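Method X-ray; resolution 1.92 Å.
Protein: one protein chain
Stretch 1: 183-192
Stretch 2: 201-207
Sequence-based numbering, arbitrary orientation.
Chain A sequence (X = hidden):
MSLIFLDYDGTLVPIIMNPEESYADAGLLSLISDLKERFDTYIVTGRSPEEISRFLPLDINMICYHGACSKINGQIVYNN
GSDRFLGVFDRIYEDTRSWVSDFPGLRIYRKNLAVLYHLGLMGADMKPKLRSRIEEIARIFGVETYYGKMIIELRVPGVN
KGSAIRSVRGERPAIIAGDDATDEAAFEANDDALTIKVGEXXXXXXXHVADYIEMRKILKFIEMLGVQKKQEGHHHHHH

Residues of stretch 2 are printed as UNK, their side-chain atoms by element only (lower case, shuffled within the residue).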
# COMPACT_ATOMS: atom_id res chain seq x y z
N ASP A 183 -4.50 1.44 7.50
CA ASP A 183 -4.62 2.89 7.42
C ASP A 183 -5.26 3.39 8.70
O ASP A 183 -4.93 4.46 9.20
CB ASP A 183 -5.47 3.26 6.20
CG ASP A 183 -4.89 2.70 4.92
OD1 ASP A 183 -3.78 3.12 4.53
OD2 ASP A 183 -5.55 1.82 4.30
N GLU A 184 -6.19 2.59 9.23
CA GLU A 184 -6.88 2.93 10.46
C GLU A 184 -5.80 3.05 11.54
O GLU A 184 -5.85 3.95 12.38
CB GLU A 184 -7.87 1.83 10.82
CG GLU A 184 -8.89 2.24 11.87
CD GLU A 184 -9.71 3.43 11.44
OE1 GLU A 184 -10.36 3.36 10.38
OE2 GLU A 184 -9.72 4.44 12.18
N ALA A 185 -4.83 2.16 11.49
CA ALA A 185 -3.74 2.17 12.45
C ALA A 185 -2.89 3.42 12.22
O ALA A 185 -2.42 4.05 13.17
CB ALA A 185 -2.89 0.92 12.29
N ALA A 186 -2.70 3.77 10.95
CA ALA A 186 -1.91 4.95 10.61
C ALA A 186 -2.58 6.21 11.16
O ALA A 186 -1.90 7.14 11.59
CB ALA A 186 -1.75 5.05 9.10
N PHE A 187 -3.92 6.25 11.16
CA PHE A 187 -4.64 7.40 11.69
C PHE A 187 -4.34 7.51 13.19
O PHE A 187 -4.08 8.59 13.71
CB PHE A 187 -6.16 7.26 11.52
CG PHE A 187 -6.61 7.01 10.10
CD1 PHE A 187 -5.97 7.61 9.02
CD2 PHE A 187 -7.73 6.21 9.86
CE1 PHE A 187 -6.43 7.42 7.71
CE2 PHE A 187 -8.20 6.01 8.55
CZ PHE A 187 -7.55 6.61 7.48
N GLU A 188 -4.38 6.36 13.86
CA GLU A 188 -4.11 6.27 15.30
C GLU A 188 -2.72 6.80 15.65
O GLU A 188 -2.56 7.48 16.67
CB GLU A 188 -4.26 4.80 15.74
CG GLU A 188 -4.30 4.56 17.24
CD GLU A 188 -2.94 4.68 17.92
OE1 GLU A 188 -1.97 4.07 17.42
OE2 GLU A 188 -2.85 5.37 18.95
N ALA A 189 -1.73 6.49 14.82
CA ALA A 189 -0.36 6.95 15.06
C ALA A 189 -0.13 8.39 14.61
O ALA A 189 0.95 8.94 14.79
CB ALA A 189 0.63 6.02 14.36
N ASN A 190 -1.16 8.98 14.01
CA ASN A 190 -1.09 10.36 13.52
C ASN A 190 -2.45 11.02 13.74
O ASN A 190 -2.93 11.75 12.87
CB ASN A 190 -0.75 10.37 12.02
CG ASN A 190 0.62 9.81 11.72
OD1 ASN A 190 1.63 10.50 11.85
ND2 ASN A 190 0.67 8.54 11.32
N ASP A 191 -3.05 10.78 14.90
CA ASP A 191 -4.37 11.33 15.19
C ASP A 191 -4.50 12.85 15.16
O ASP A 191 -5.62 13.37 15.13
CB ASP A 191 -4.88 10.79 16.54
CG ASP A 191 -4.08 11.31 17.71
OD1 ASP A 191 -4.08 12.54 17.94
OD2 ASP A 191 -3.45 10.50 18.42
N ASP A 192 -3.38 13.56 15.14
CA ASP A 192 -3.42 15.01 15.10
C ASP A 192 -3.51 15.52 13.66
O ASP A 192 -3.57 16.72 13.42
CB ASP A 192 -2.19 15.61 15.79
CG ASP A 192 -0.89 15.25 15.08
OD1 ASP A 192 -0.58 14.04 14.96
OD2 ASP A 192 -0.17 16.17 14.66
N UNK A 201 -17.41 0.84 7.09
CA UNK A 201 -16.72 0.37 8.29
C UNK A 201 -16.56 1.44 9.35
O UNK A 201 -16.57 2.64 9.05
N UNK A 202 -16.41 1.01 10.60
CA UNK A 202 -16.24 1.94 11.72
C UNK A 202 -14.84 2.54 11.62
O UNK A 202 -13.90 1.87 11.18
c UNK A 202 -16.39 1.20 13.05
c UNK A 202 -18.91 1.12 13.44
c UNK A 202 -17.64 0.32 13.15
o UNK A 202 -19.68 0.70 14.33
o UNK A 202 -19.13 2.15 12.77
N UNK A 203 -14.68 3.80 12.03
CA UNK A 203 -13.37 4.44 11.95
C UNK A 203 -13.23 5.62 12.88
O UNK A 203 -14.22 6.17 13.37
c UNK A 203 -13.08 4.92 10.52
o UNK A 203 -11.84 5.64 10.50
c UNK A 203 -14.19 5.84 10.03
N UNK A 204 -11.99 6.02 13.13
CA UNK A 204 -11.71 7.16 14.00
C UNK A 204 -11.16 8.32 13.18
O UNK A 204 -10.64 9.29 13.74
c UNK A 204 -10.72 6.76 15.09
c UNK A 204 -11.30 5.82 16.10
c UNK A 204 -10.97 4.54 16.42
n UNK A 204 -11.83 4.14 17.41
c UNK A 204 -12.66 5.13 17.68
n UNK A 204 -12.36 6.15 16.91
N UNK A 205 -11.29 8.23 11.86
CA UNK A 205 -10.81 9.27 10.97
C UNK A 205 -11.66 10.52 11.17
O UNK A 205 -12.83 10.43 11.53
c UNK A 205 -10.90 8.80 9.52
N UNK A 206 -11.07 11.69 10.94
CA UNK A 206 -11.80 12.93 11.10
C UNK A 206 -12.82 13.17 9.99
O UNK A 206 -13.85 13.80 10.21
c UNK A 206 -10.82 14.11 11.18
c UNK A 206 -9.92 14.03 12.40
c UNK A 206 -8.05 15.05 13.69
c UNK A 206 -8.96 15.20 12.48
n UNK A 206 -7.00 16.09 13.72
N UNK A 207 -12.52 12.66 8.79
CA UNK A 207 -13.40 12.81 7.64
C UNK A 207 -13.63 11.44 7.02
O UNK A 207 -12.75 10.58 7.07
c UNK A 207 -13.56 13.97 4.24
c UNK A 207 -12.77 13.75 6.62
c UNK A 207 -13.73 14.27 5.59
c UNK A 207 -14.79 15.10 5.96
c UNK A 207 -15.48 15.31 3.65
c UNK A 207 -14.43 14.48 3.27
c UNK A 207 -15.67 15.62 5.00

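Position 201 has backbone atoms and nothing more. Its phi/psi of 116/156° would jam a CB against the carbonyl O of the preceding residue, so the backbone alone calls for glycine. This is Gly201, and it has no contact with stretch 1.

Position 202 carries three carbons and two oxygens, with both oxygens on the terminal carbon. Its closest approach to stretch 1 is made by its backbone, with O 3.9 Å from Glu184 OE1. Three carbons ending in a carboxylate define glutamate, since aspartate would have only two. In Glu202 the chain, with chi1 at -50° (m) and chi2 at -78° (m), leads away from stretch 1, and its nearest side-chain atom, CB, is 6.9 Å from Glu184 OE1.

At position 203 the side chain has two carbons and one oxygen, and it forks at CB: the oxygen and the second carbon are both bonded to that atom. The oxygen lies 2.7 Å from Glu184 OE1. The forked shape alone would also suit valine, but valine has no oxygen, and serine lacks the second carbon; the residue is Thr203. Its OG1 donates to Glu184 OE1 at that 2.7 Å distance and also accepts from the backbone N of position 205 at 3.0 Å, so one hydroxyl ties the loop both to the helix and to itself.

Position 204 shows one carbon followed by a five-membered ring of three carbons and two nitrogens. The ring does not make the main contact: the backbone N donates to Glu184 OE2 at 2.9 Å with a nearly linear angle of 171°, while CB lies 3.9 Å from the same OE2. Only the imidazole of histidine fits the ring, giving His204.

Position 205 has a single side-chain carbon, CB, which sits over one face of the Phe187 ring, 4.0 Å from CE2 of Phe187. A lone CB makes the residue alanine. The apolar contact of Ala205 is made where the two backbones run close, the CA atoms of Phe187 and Ala205 being 6.5 Å apart.

Position 206 has four carbons in a row ending in nitrogen. The last carbon is 3.3 Å from Asp191 O, and the nitrogen is 3.5 Å from Asp192 O; the approach is to backbone carbonyls. Such a chain is the signature of lysine. In Lys206 the CA-to-CB bond points sideways, but the extended chain (chi2 to chi4 all t) brings its end nearer the residues after the helix.

Position 207 bears one carbon and a ring of six carbons without a hydroxyl oxygen, and touches nothing on stretch 1; hence phenylalanine, Phe207.

The contact is small, 254 Å² summed over both sides, and centres on Glu184. Its CA-to-CB bond points sideways, but the end of the side chain comes nearer, and its two carboxylate oxygens take separate donors, Thr203 OG1 and His204 N. Beside this polar clasp, Phe187 points toward the loop and packs against Ala205, while the extended Lys206 brings CE and NZ close to the carbonyl oxygens of Asp191 and Asp192.

Stretch 2 201-207: GETHAKF
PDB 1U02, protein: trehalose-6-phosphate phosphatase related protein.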